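PDB 7MI0: glycosyltransferase from Rickettsia africae, which probably transfers a sugar from an activated donor to an acceptor, as a GT-B-fold glycosyltransferase with two Rossmann-like domains. Local coordinates for residues I306-N320 against T327-P339. Residues are numbered along the deposited sequence; the frame is centred on the assembly and turned at random.
Sequences IIEGQAMKKLVIATN and TINNNITGFHVEP
The side-chain amide of Q310 spends both N-H groups of NE2 on the facing loop, one on T327 O (3.1 Å) and the other on T333 O (3.2 Å). Both carbonyl oxygens lie close to the amide plane, yet in each bond the NE2 donor stands above the plane of the accepting carbonyl rather than on a lone pair. An extended chain beyond CG carries the amide from the helix across to these two loop carbonyls, which a single group thus ties together. Beside it, I328 rests CD1 among I306 CG2, V316 CG1 and A318 CB, each 3.6 to 3.7 Å away; CG1 set anti to the carbonyl carbon (chi1 -68°) aims the chain there. T327 CG2 meets I307 CG1 at 3.7 Å.

Farther along, strands 315-319 and 335-337 pair in parallel, beginning with F335 N to V316 O (2.9 Å) and ending with N320 N to V337 O (2.7 Å). On the opposite face from A318 and H336, I317 CG2 packs on V337 CG2, and L315 CD2 reaches the F335 ring at its edge. A water joins T333 O to K314 O and V316 N.

In the second shell, T333 OG1 accepts from N329 N, and helices 342-355 and 359-375 pack against F335. The contact completes one border of the C-terminal Rossmann-like sheet of a GT-B fold and exemplifies a division of labour: main-chain bonds set the register of a parallel edge strand, while a buried amide from the preceding helix, aided by water at T333 O, fastens the loop leading into it.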
ATOM      1  N   ILE A 306       6.003   4.598  -4.417  1.00 47.40           N
ATOM      2  CA  ILE A 306       6.362   6.011  -4.437  1.00 43.56           C
ATOM      3  C   ILE A 306       6.918   6.428  -3.086  1.00 46.86           C
ATOM      4  O   ILE A 306       8.018   6.986  -2.987  1.00 45.52           O
ATOM      5  CB  ILE A 306       5.154   6.874  -4.830  1.00 46.29           C
ATOM      6  CG1 ILE A 306       4.734   6.568  -6.266  1.00 51.36           C
ATOM      7  CG2 ILE A 306       5.487   8.345  -4.651  1.00 47.09           C
ATOM      8  CD1 ILE A 306       5.910   6.363  -7.187  1.00 51.86           C
ATOM      9  N   ILE A 307       6.162   6.157  -2.022  1.00 45.75           N
ATOM     10  CA  ILE A 307       6.618   6.491  -0.679  1.00 47.65           C
ATOM     11  C   ILE A 307       7.912   5.749  -0.356  1.00 41.34           C
ATOM     12  O   ILE A 307       8.840   6.316   0.230  1.00 37.76           O
ATOM     13  CB  ILE A 307       5.504   6.192   0.343  1.00 44.43           C
ATOM     14  CG1 ILE A 307       4.154   6.644  -0.199  1.00 51.78           C
ATOM     15  CG2 ILE A 307       5.742   6.944   1.619  1.00 48.21           C
ATOM     16  CD1 ILE A 307       3.007   6.407   0.764  1.00 59.46           C
ATOM     17  N   GLU A 308       8.001   4.475  -0.747  1.00 40.37           N
ATOM     18  CA  GLU A 308       9.219   3.712  -0.493  1.00 44.13           C
ATOM     19  C   GLU A 308      10.407   4.315  -1.229  1.00 45.73           C
ATOM     20  O   GLU A 308      11.510   4.400  -0.677  1.00 45.20           O
ATOM     21  CB  GLU A 308       9.032   2.253  -0.902  1.00 48.99           C
ATOM     22  CG  GLU A 308       8.328   1.405   0.132  1.00 50.20           C
ATOM     23  CD  GLU A 308       8.083  -0.014  -0.344  1.00 54.69           C
ATOM     24  OE1 GLU A 308       8.426  -0.324  -1.507  1.00 49.49           O
ATOM     25  OE2 GLU A 308       7.544  -0.816   0.448  1.00 56.99           O
ATOM     26  N   GLY A 309      10.200   4.742  -2.475  1.00 43.81           N
ATOM     27  CA  GLY A 309      11.284   5.367  -3.216  1.00 45.19           C
ATOM     28  C   GLY A 309      11.685   6.713  -2.641  1.00 42.52           C
ATOM     29  O   GLY A 309      12.871   7.051  -2.594  1.00 40.08           O
ATOM     30  N   GLN A 310      10.705   7.505  -2.206  1.00 42.65           N
ATOM     31  CA  GLN A 310      11.021   8.776  -1.568  1.00 38.40           C
ATOM     32  C   GLN A 310      11.810   8.563  -0.283  1.00 41.80           C
ATOM     33  O   GLN A 310      12.725   9.333   0.028  1.00 44.43           O
ATOM     34  CB  GLN A 310       9.738   9.552  -1.286  1.00 38.56           C
ATOM     35  CG  GLN A 310       9.137  10.222  -2.491  1.00 40.14           C
ATOM     36  CD  GLN A 310       7.832  10.912  -2.159  1.00 45.60           C
ATOM     37  OE1 GLN A 310       6.896  10.287  -1.655  1.00 47.21           O
ATOM     38  NE2 GLN A 310       7.764  12.211  -2.434  1.00 45.40           N
ATOM     39  N   ALA A 311      11.471   7.518   0.477  1.00 42.21           N
ATOM     40  CA  ALA A 311      12.221   7.223   1.693  1.00 42.99           C
ATOM     41  C   ALA A 311      13.685   6.920   1.390  1.00 46.43           C
ATOM     42  O   ALA A 311      14.564   7.204   2.215  1.00 41.95           O
ATOM     43  CB  ALA A 311      11.580   6.049   2.433  1.00 37.24           C
ATOM     44  N   MET A 312      13.970   6.361   0.218  1.00 44.11           N
ATOM     45  CA  MET A 312      15.319   5.959  -0.138  1.00 42.35           C
ATOM     46  C   MET A 312      16.101   7.059  -0.846  1.00 44.56           C
ATOM     47  O   MET A 312      17.171   6.780  -1.398  1.00 46.94           O
ATOM     48  CB  MET A 312      15.273   4.698  -1.004  1.00 42.23           C
ATOM     49  CG  MET A 312      14.754   3.469  -0.276  1.00 41.61           C
ATOM     50  SD  MET A 312      15.692   3.038   1.208  1.00 49.46           S
ATOM     51  CE  MET A 312      17.297   2.667   0.505  1.00 48.25           C
ATOM     52  N   LYS A 313      15.592   8.297  -0.836  1.00 43.45           N
ATOM     53  CA  LYS A 313      16.290   9.464  -1.397  1.00 49.17           C
ATOM     54  C   LYS A 313      16.515   9.317  -2.904  1.00 44.11           C
ATOM     55  O   LYS A 313      17.598   9.595  -3.422  1.00 44.36           O
ATOM     56  CB  LYS A 313      17.622   9.727  -0.674  1.00 40.45           C
ATOM     57  CG  LYS A 313      17.502  10.192   0.774  1.00 40.13           C
ATOM     58  CD  LYS A 313      18.875  10.390   1.418  1.00 47.87           C
ATOM     59  CE  LYS A 313      18.784  11.184   2.722  1.00 55.73           C
ATOM     60  NZ  LYS A 313      20.110  11.417   3.364  1.00 65.25           N
ATOM     61  N   LYS A 314      15.471   8.898  -3.614  1.00 43.63           N
ATOM     62  CA  LYS A 314      15.542   8.675  -5.051  1.00 47.78           C
ATOM     63  C   LYS A 314      14.722   9.715  -5.809  1.00 42.57           C
ATOM     64  O   LYS A 314      13.857  10.390  -5.250  1.00 38.50           O
ATOM     65  CB  LYS A 314      15.051   7.267  -5.404  1.00 45.10           C
ATOM     66  CG  LYS A 314      15.821   6.169  -4.706  1.00 46.40           C
ATOM     67  CD  LYS A 314      17.307   6.276  -5.016  1.00 49.78           C
ATOM     68  CE  LYS A 314      18.123   5.391  -4.087  1.00 53.09           C
ATOM     69  NZ  LYS A 314      19.550   5.293  -4.491  1.00 63.60           N
ATOM     70  N   LEU A 315      15.015   9.847  -7.099  1.00 40.10           N
ATOM     71  CA  LEU A 315      14.148  10.612  -7.984  1.00 43.83           C
ATOM     72  C   LEU A 315      12.966   9.735  -8.371  1.00 48.85           C
ATOM     73  O   LEU A 315      13.150   8.646  -8.927  1.00 51.07           O
ATOM     74  CB  LEU A 315      14.908  11.081  -9.221  1.00 47.29           C
ATOM     75  CG  LEU A 315      16.012  12.113  -8.984  1.00 45.56           C
ATOM     76  CD1 LEU A 315      16.569  12.594 -10.313  1.00 46.21           C
ATOM     77  CD2 LEU A 315      15.505  13.284  -8.140  1.00 40.08           C
ATOM     78  N   VAL A 316      11.756  10.200  -8.068  1.00 47.63           N
ATOM     79  CA  VAL A 316      10.541   9.402  -8.189  1.00 46.20           C
ATOM     80  C   VAL A 316       9.648  10.007  -9.264  1.00 46.51           C
ATOM     81  O   VAL A 316       9.395  11.218  -9.264  1.00 46.86           O
ATOM     82  CB  VAL A 316       9.791   9.314  -6.847  1.00 46.99           C
ATOM     83  CG1 VAL A 316       8.353   8.888  -7.075  1.00 45.53           C
ATOM     84  CG2 VAL A 316      10.502   8.348  -5.905  1.00 41.50           C
ATOM     85  N   ILE A 317       9.163   9.158 -10.164  1.00 48.05           N
ATOM     86  CA  ILE A 317       8.266   9.548 -11.244  1.00 47.88           C
ATOM     87  C   ILE A 317       7.014   8.684 -11.140  1.00 51.62           C
ATOM     88  O   ILE A 317       7.097   7.454 -11.249  1.00 52.86           O
ATOM     89  CB  ILE A 317       8.938   9.383 -12.614  1.00 49.84           C
ATOM     90  CG1 ILE A 317      10.195  10.242 -12.707  1.00 42.76           C
ATOM     91  CG2 ILE A 317       7.980   9.726 -13.725  1.00 48.68           C
ATOM     92  CD1 ILE A 317      10.880  10.151 -14.054  1.00 49.47           C
ATOM     93  N   ALA A 318       5.858   9.320 -10.925  1.00 52.72           N
ATOM     94  CA  ALA A 318       4.597   8.605 -10.751  1.00 47.40           C
ATOM     95  C   ALA A 318       3.512   9.199 -11.637  1.00 51.62           C
ATOM     96  O   ALA A 318       3.495  10.405 -11.911  1.00 50.57           O
ATOM     97  CB  ALA A 318       4.127   8.634  -9.298  1.00 47.48           C
ATOM     98  N   THR A 319       2.598   8.336 -12.078  1.00 54.01           N
ATOM     99  CA  THR A 319       1.462   8.790 -12.870  1.00 51.97           C
ATOM    100  C   THR A 319       0.474   9.536 -11.988  1.00 52.95           C
ATOM    101  O   THR A 319       0.194   9.131 -10.857  1.00 57.38           O
ATOM    102  CB  THR A 319       0.763   7.613 -13.544  1.00 50.20           C
ATOM    103  OG1 THR A 319       0.633   6.532 -12.612  1.00 62.36           O
ATOM    104  CG2 THR A 319       1.551   7.150 -14.744  1.00 49.42           C
ATOM    105  N   ASN A 320      -0.052  10.639 -12.516  1.00 51.40           N
ATOM    106  CA  ASN A 320      -0.947  11.512 -11.763  1.00 55.11           C
ATOM    107  C   ASN A 320      -2.348  10.909 -11.785  1.00 60.00           C
ATOM    108  O   ASN A 320      -3.234  11.323 -12.535  1.00 66.41           O
ATOM    109  CB  ASN A 320      -0.928  12.919 -12.342  1.00 53.39           C
ATOM    110  CG  ASN A 320      -1.859  13.853 -11.615  1.00 61.10           C
ATOM    111  OD1 ASN A 320      -2.354  13.532 -10.532  1.00 65.70           O
ATOM    112  ND2 ASN A 320      -2.108  15.019 -12.202  1.00 65.40           N
ATOM    113  N   THR A 327       1.596  11.717  -2.346  1.00 55.64           N
ATOM    114  CA  THR A 327       2.795  11.961  -1.563  1.00 53.32           C
ATOM    115  C   THR A 327       3.835  12.815  -2.286  1.00 50.60           C
ATOM    116  O   THR A 327       4.911  13.048  -1.726  1.00 45.17           O
ATOM    117  CB  THR A 327       3.421  10.624  -1.166  1.00 54.28           C
ATOM    118  OG1 THR A 327       3.254   9.690  -2.243  1.00 70.58           O
ATOM    119  CG2 THR A 327       2.742  10.069   0.063  1.00 49.66           C
ATOM    120  N   ILE A 328       3.550  13.292  -3.498  1.00 51.89           N
ATOM    121  CA  ILE A 328       4.542  13.951  -4.345  1.00 50.14           C
ATOM    122  C   ILE A 328       4.182  15.421  -4.495  1.00 43.69           C
ATOM    123  O   ILE A 328       3.133  15.757  -5.059  1.00 49.14           O
ATOM    124  CB  ILE A 328       4.647  13.283  -5.725  1.00 52.96           C
ATOM    125  CG1 ILE A 328       5.243  11.881  -5.593  1.00 49.06           C
ATOM    126  CG2 ILE A 328       5.469  14.153  -6.684  1.00 42.53           C
ATOM    127  CD1 ILE A 328       5.440  11.186  -6.905  1.00 45.14           C
ATOM    128  N   ASN A 329       5.053  16.297  -4.001  1.00 44.23           N
ATOM    129  CA  ASN A 329       4.973  17.724  -4.296  1.00 42.21           C
ATOM    130  C   ASN A 329       5.755  17.940  -5.584  1.00 48.67           C
ATOM    131  O   ASN A 329       6.992  17.930  -5.588  1.00 45.86           O
ATOM    132  CB  ASN A 329       5.521  18.565  -3.149  1.00 43.37           C
ATOM    133  CG  ASN A 329       5.347  20.057  -3.389  1.00 49.74           C
ATOM    134  OD1 ASN A 329       4.677  20.470  -4.338  1.00 57.19           O
ATOM    135  ND2 ASN A 329       5.944  20.873  -2.528  1.00 45.36           N
ATOM    136  N   ASN A 330       5.020  18.128  -6.679  1.00 45.01           N
ATOM    137  CA  ASN A 330       5.594  18.070  -8.014  1.00 45.33           C
ATOM    138  C   ASN A 330       6.774  19.025  -8.150  1.00 47.79           C
ATOM    139  O   ASN A 330       6.693  20.193  -7.757  1.00 47.40           O
ATOM    140  CB  ASN A 330       4.508  18.397  -9.042  1.00 48.90           C
ATOM    141  CG  ASN A 330       4.984  18.250 -10.467  1.00 45.06           C
ATOM    142  OD1 ASN A 330       5.528  17.214 -10.855  1.00 48.18           O
ATOM    143  ND2 ASN A 330       4.789  19.295 -11.258  1.00 46.73           N
ATOM    144  N   ASN A 331       7.876  18.500  -8.699  1.00 50.22           N
ATOM    145  CA  ASN A 331       9.132  19.212  -8.930  1.00 43.92           C
ATOM    146  C   ASN A 331       9.841  19.598  -7.636  1.00 48.97           C
ATOM    147  O   ASN A 331      10.730  20.454  -7.647  1.00 47.23           O
ATOM    148  CB  ASN A 331       8.927  20.452  -9.807  1.00 45.48           C
ATOM    149  CG  ASN A 331       8.506  20.101 -11.213  1.00 47.50           C
ATOM    150  OD1 ASN A 331       8.928  19.084 -11.758  1.00 55.19           O
ATOM    151  ND2 ASN A 331       7.664  20.936 -11.810  1.00 52.33           N
ATOM    152  N   ILE A 332       9.485  18.977  -6.514  1.00 48.16           N
ATOM    153  CA  ILE A 332      10.104  19.329  -5.243  1.00 45.10           C
ATOM    154  C   ILE A 332      10.484  18.066  -4.478  1.00 45.37           C
ATOM    155  O   ILE A 332      11.611  17.939  -3.989  1.00 46.88           O
ATOM    156  CB  ILE A 332       9.177  20.247  -4.427  1.00 43.72           C
ATOM    157  CG1 ILE A 332       9.250  21.668  -4.987  1.00 42.50           C
ATOM    158  CG2 ILE A 332       9.519  20.194  -2.944  1.00 39.04           C
ATOM    159  CD1 ILE A 332       8.351  22.652  -4.296  1.00 45.56           C
ATOM    160  N   THR A 333       9.562  17.113  -4.379  1.00 45.03           N
ATOM    161  CA  THR A 333       9.883  15.810  -3.816  1.00 43.88           C
ATOM    162  C   THR A 333       9.744  14.684  -4.829  1.00 43.34           C
ATOM    163  O   THR A 333       9.922  13.515  -4.465  1.00 39.45           O
ATOM    164  CB  THR A 333       9.007  15.527  -2.594  1.00 43.14           C
ATOM    165  OG1 THR A 333       7.627  15.746  -2.922  1.00 47.40           O
ATOM    166  CG2 THR A 333       9.403  16.441  -1.457  1.00 39.64           C
ATOM    167  N   GLY A 334       9.457  15.006  -6.083  1.00 40.63           N
ATOM    168  CA  GLY A 334       9.233  14.009  -7.107  1.00 43.32           C
ATOM    169  C   GLY A 334       8.560  14.658  -8.299  1.00 45.46           C
ATOM    170  O   GLY A 334       8.426  15.880  -8.369  1.00 46.09           O
ATOM    171  N   PHE A 335       8.122  13.814  -9.231  1.00 42.76           N
ATOM    172  CA  PHE A 335       7.555  14.310 -10.477  1.00 48.06           C
ATOM    173  C   PHE A 335       6.273  13.568 -10.826  1.00 48.54           C
ATOM    174  O   PHE A 335       6.186  12.348 -10.656  1.00 46.93           O
ATOM    175  CB  PHE A 335       8.563  14.177 -11.622  1.00 48.06           C
ATOM    176  CG  PHE A 335       9.935  14.689 -11.281  1.00 47.82           C
ATOM    177  CD1 PHE A 335      10.224  16.043 -11.354  1.00 47.93           C
ATOM    178  CD2 PHE A 335      10.936  13.813 -10.882  1.00 44.24           C
ATOM    179  CE1 PHE A 335      11.486  16.516 -11.042  1.00 44.22           C
ATOM    180  CE2 PHE A 335      12.198  14.276 -10.569  1.00 41.20           C
ATOM    181  CZ  PHE A 335      12.474  15.630 -10.648  1.00 46.53           C
ATOM    182  N   HIS A 336       5.280  14.323 -11.305  1.00 47.93           N
ATOM    183  CA  HIS A 336       4.041  13.776 -11.848  1.00 46.75           C
ATOM    184  C   HIS A 336       4.156  13.632 -13.357  1.00 49.78           C
ATOM    185  O   HIS A 336       4.828  14.424 -14.022  1.00 50.20           O
ATOM    186  CB  HIS A 336       2.841  14.681 -11.546  1.00 45.72           C
ATOM    187  CG  HIS A 336       2.593  14.914 -10.090  1.00 50.89           C
ATOM    188  ND1 HIS A 336       1.923  16.026  -9.624  1.00 51.52           N
ATOM    189  CD2 HIS A 336       2.908  14.179  -8.998  1.00 52.35           C
ATOM    190  CE1 HIS A 336       1.846  15.969  -8.305  1.00 51.39           C
ATOM    191  NE2 HIS A 336       2.436  14.859  -7.900  1.00 50.58           N
ATOM    192  N   VAL A 337       3.486  12.613 -13.898  1.00 52.26           N
ATOM    193  CA  VAL A 337       3.313  12.474 -15.340  1.00 53.12           C
ATOM    194  C   VAL A 337       1.864  12.085 -15.616  1.00 53.96           C
ATOM    195  O   VAL A 337       1.191  11.491 -14.769  1.00 56.67           O
ATOM    196  CB  VAL A 337       4.282  11.438 -15.962  1.00 52.20           C
ATOM    197  CG1 VAL A 337       4.400  11.657 -17.450  1.00 63.30           C
ATOM    198  CG2 VAL A 337       5.641  11.558 -15.366  1.00 56.52           C
ATOM    199  N   GLU A 338       1.379  12.445 -16.803  1.00 57.35           N
ATOM    200  CA  GLU A 338       0.061  11.997 -17.229  1.00 58.08           C
ATOM    201  C   GLU A 338       0.065  10.486 -17.451  1.00 61.98           C
ATOM    202  O   GLU A 338       1.013   9.939 -18.032  1.00 54.53           O
ATOM    203  CB  GLU A 338      -0.366  12.697 -18.516  1.00 57.04           C
ATOM    204  CG  GLU A 338      -1.109  14.000 -18.322  1.00 65.54           C
ATOM    205  CD  GLU A 338      -1.535  14.613 -19.648  1.00 90.91           C
ATOM    206  OE1 GLU A 338      -1.538  13.889 -20.674  1.00 79.93           O
ATOM    207  OE2 GLU A 338      -1.861  15.819 -19.669  1.00103.00           O
ATOM    208  N   PRO A 339      -0.982   9.788 -17.021  1.00 57.23           N
ATOM    209  CA  PRO A 339      -1.025   8.337 -17.207  1.00 51.82           C
ATOM    210  C   PRO A 339      -1.253   7.979 -18.664  1.00 58.40           C
ATOM    211  O   PRO A 339      -1.929   8.697 -19.405  1.00 58.37           O
ATOM    212  CB  PRO A 339      -2.216   7.902 -16.344  1.00 58.64           C
ATOM    213  CG  PRO A 339      -2.637   9.136 -15.568  1.00 58.59           C
ATOM    214  CD  PRO A 339      -2.205  10.297 -16.386  1.00 52.39           C
TER
HETATM  215  O   HOH W   1      11.640  12.079  -5.783  1.00 38.77           O